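Local coordinates for protein probable porin (Pseudomonas aeruginosa, PDB 4FSO) that probably acts as an outer-membrane porin, a beta-barrel channel of the OprD family through which small solutes would pass, at residues N259-L264 / Q280-A285. Numbering follows the deposited sequence.
Sequences NRALSL and QRMNGA
Gln280 NE2 is the best-held polar atom of the two strands. Two hydrogen bonds grip it, to Asp306 O and Phe307 O, and at the other end of the amide Gln280 OE1 accepts from Asn300 N. The side chain extends with CG anti to the backbone N (chi1 179°). Gln280 OE1 passes 3.9 Å from Ser263 CB. Between the strands, Arg260 N donates to Asn283 O at 2.7 Å, in the plane of the carbonyl. A CA-H...O contact from Asn259 CA, 3.2 Å from Asn283 O, adds to this. The Arg260 guanidinium also lies with one face over Asn283 O, offset toward the rim. The side chain bends at chi2 and chi3 to get there, and NH1 turns to a salt bridge with Asp258. Asn283 N returns a bond to Arg260 O. The second hydrogen-bonded pair is Leu262 with Arg281. There Leu262 N meets Arg281 O at 2.9 Å, almost straight at 178°, and Arg281 N bonds back to Leu262 O. This is the ladder of an antiparallel beta hairpin in the wall of an OprD-family barrel, with strand 236-248 on the other side of 259-264. Arg260, Leu262, Arg281 and Asn283 share one face. Ala261, Ser263, Gln280 and Met282 share the other, which is buried. On it the Met282 chain bends at chi2 and chi3, bringing Met282 SD 3.9 Å from Ala261 CB. Ser263 OG accepts from Ala299 N.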
loop_
_atom_site.group_PDB
_atom_site.type_symbol
_atom_site.label_atom_id
_atom_site.label_comp_id
_atom_site.label_asym_id
_atom_site.label_seq_id
_atom_site.Cartn_x
_atom_site.Cartn_y
_atom_site.Cartn_z
ATOM N N ASN A 259 -16.461 -11.388 -4.004
ATOM C CA ASN A 259 -16.378 -10.014 -3.574
ATOM C C ASN A 259 -16.251 -8.988 -4.669
ATOM O O ASN A 259 -15.413 -9.078 -5.538
ATOM C CB ASN A 259 -15.211 -9.829 -2.585
ATOM C CG ASN A 259 -15.089 -8.407 -2.095
ATOM O OD1 ASN A 259 -15.784 -8.024 -1.182
ATOM N ND2 ASN A 259 -14.225 -7.618 -2.712
ATOM N N ARG A 260 -17.058 -7.954 -4.560
ATOM C CA ARG A 260 -16.796 -6.737 -5.300
ATOM C C ARG A 260 -16.481 -5.594 -4.336
ATOM O O ARG A 260 -17.195 -5.356 -3.358
ATOM C CB ARG A 260 -17.943 -6.427 -6.293
ATOM C CG ARG A 260 -17.876 -7.382 -7.477
ATOM C CD ARG A 260 -19.211 -7.748 -8.054
ATOM N NE ARG A 260 -20.184 -8.284 -7.093
ATOM C CZ ARG A 260 -20.071 -9.439 -6.443
ATOM N NH1 ARG A 260 -18.993 -10.205 -6.587
ATOM N NH2 ARG A 260 -21.044 -9.823 -5.639
ATOM N N ALA A 261 -15.364 -4.922 -4.588
ATOM C CA ALA A 261 -14.967 -3.801 -3.759
ATOM C C ALA A 261 -14.938 -2.512 -4.571
ATOM O O ALA A 261 -14.233 -2.399 -5.575
ATOM C CB ALA A 261 -13.628 -4.064 -3.125
ATOM N N LEU A 262 -15.716 -1.541 -4.120
ATOM C CA LEU A 262 -15.719 -0.243 -4.754
ATOM C C LEU A 262 -15.291 0.841 -3.777
ATOM O O LEU A 262 -15.760 0.889 -2.647
ATOM C CB LEU A 262 -17.108 0.053 -5.312
ATOM C CG LEU A 262 -17.251 1.366 -6.073
ATOM C CD1 LEU A 262 -16.095 1.559 -7.004
ATOM C CD2 LEU A 262 -18.560 1.384 -6.855
ATOM N N SER A 263 -14.377 1.699 -4.199
ATOM C CA SER A 263 -14.106 2.898 -3.419
ATOM C C SER A 263 -13.913 4.105 -4.285
ATOM O O SER A 263 -13.413 4.042 -5.425
ATOM C CB SER A 263 -12.925 2.742 -2.448
ATOM O OG SER A 263 -11.669 2.858 -3.090
ATOM N N LEU A 264 -14.323 5.220 -3.716
ATOM C CA LEU A 264 -14.240 6.493 -4.390
ATOM C C LEU A 264 -13.747 7.536 -3.388
ATOM O O LEU A 264 -14.309 7.713 -2.296
ATOM C CB LEU A 264 -15.603 6.865 -4.950
ATOM C CG LEU A 264 -15.773 8.282 -5.482
ATOM C CD1 LEU A 264 -14.889 8.524 -6.707
ATOM C CD2 LEU A 264 -17.229 8.470 -5.811
ATOM N N GLN A 280 -16.843 3.871 0.415
ATOM C CA GLN A 280 -16.346 2.546 0.156
ATOM C C GLN A 280 -17.474 1.550 0.373
ATOM O O GLN A 280 -18.256 1.699 1.309
ATOM C CB GLN A 280 -15.188 2.244 1.102
ATOM C CG GLN A 280 -14.575 0.859 0.947
ATOM C CD GLN A 280 -13.174 0.770 1.551
ATOM O OE1 GLN A 280 -12.273 1.535 1.188
ATOM N NE2 GLN A 280 -12.994 -0.156 2.482
ATOM N N ARG A 281 -17.552 0.542 -0.495
ATOM C CA ARG A 281 -18.554 -0.491 -0.376
ATOM C C ARG A 281 -18.100 -1.868 -0.858
ATOM O O ARG A 281 -17.468 -2.029 -1.915
ATOM C CB ARG A 281 -19.841 -0.087 -1.081
ATOM C CG ARG A 281 -20.883 -1.196 -1.094
ATOM C CD ARG A 281 -22.232 -0.652 -1.463
ATOM N NE ARG A 281 -23.226 -1.713 -1.460
ATOM C CZ ARG A 281 -24.531 -1.504 -1.416
ATOM N NH1 ARG A 281 -24.998 -0.270 -1.369
ATOM N NH2 ARG A 281 -25.358 -2.532 -1.420
ATOM N N MET A 282 -18.443 -2.857 -0.040
ATOM C CA MET A 282 -18.134 -4.259 -0.241
ATOM C C MET A 282 -19.431 -4.996 -0.609
ATOM O O MET A 282 -20.499 -4.767 0.009
ATOM C CB MET A 282 -17.600 -4.804 1.089
ATOM C CG MET A 282 -16.196 -5.395 1.095
ATOM S SD MET A 282 -14.818 -4.333 0.615
ATOM C CE MET A 282 -15.293 -2.754 1.313
ATOM N N ASN A 283 -19.346 -5.860 -1.622
ATOM C CA ASN A 283 -20.483 -6.682 -2.029
ATOM C C ASN A 283 -20.077 -8.124 -2.234
ATOM O O ASN A 283 -19.007 -8.399 -2.780
ATOM C CB ASN A 283 -21.116 -6.152 -3.318
ATOM C CG ASN A 283 -21.441 -4.674 -3.247
ATOM O OD1 ASN A 283 -20.559 -3.824 -3.424
ATOM N ND2 ASN A 283 -22.716 -4.355 -2.991
ATOM N N GLY A 284 -20.936 -9.050 -1.817
ATOM C CA GLY A 284 -20.679 -10.461 -2.016
ATOM C C GLY A 284 -20.576 -11.130 -0.676
ATOM O O GLY A 284 -20.771 -10.491 0.356
ATOM N N ALA A 285 -20.266 -12.417 -0.687
ATOM C CA ALA A 285 -20.195 -13.192 0.550
ATOM C C ALA A 285 -18.888 -12.938 1.318
ATOM O O ALA A 285 -18.820 -13.090 2.537
ATOM C CB ALA A 285 -20.333 -14.675 0.235
#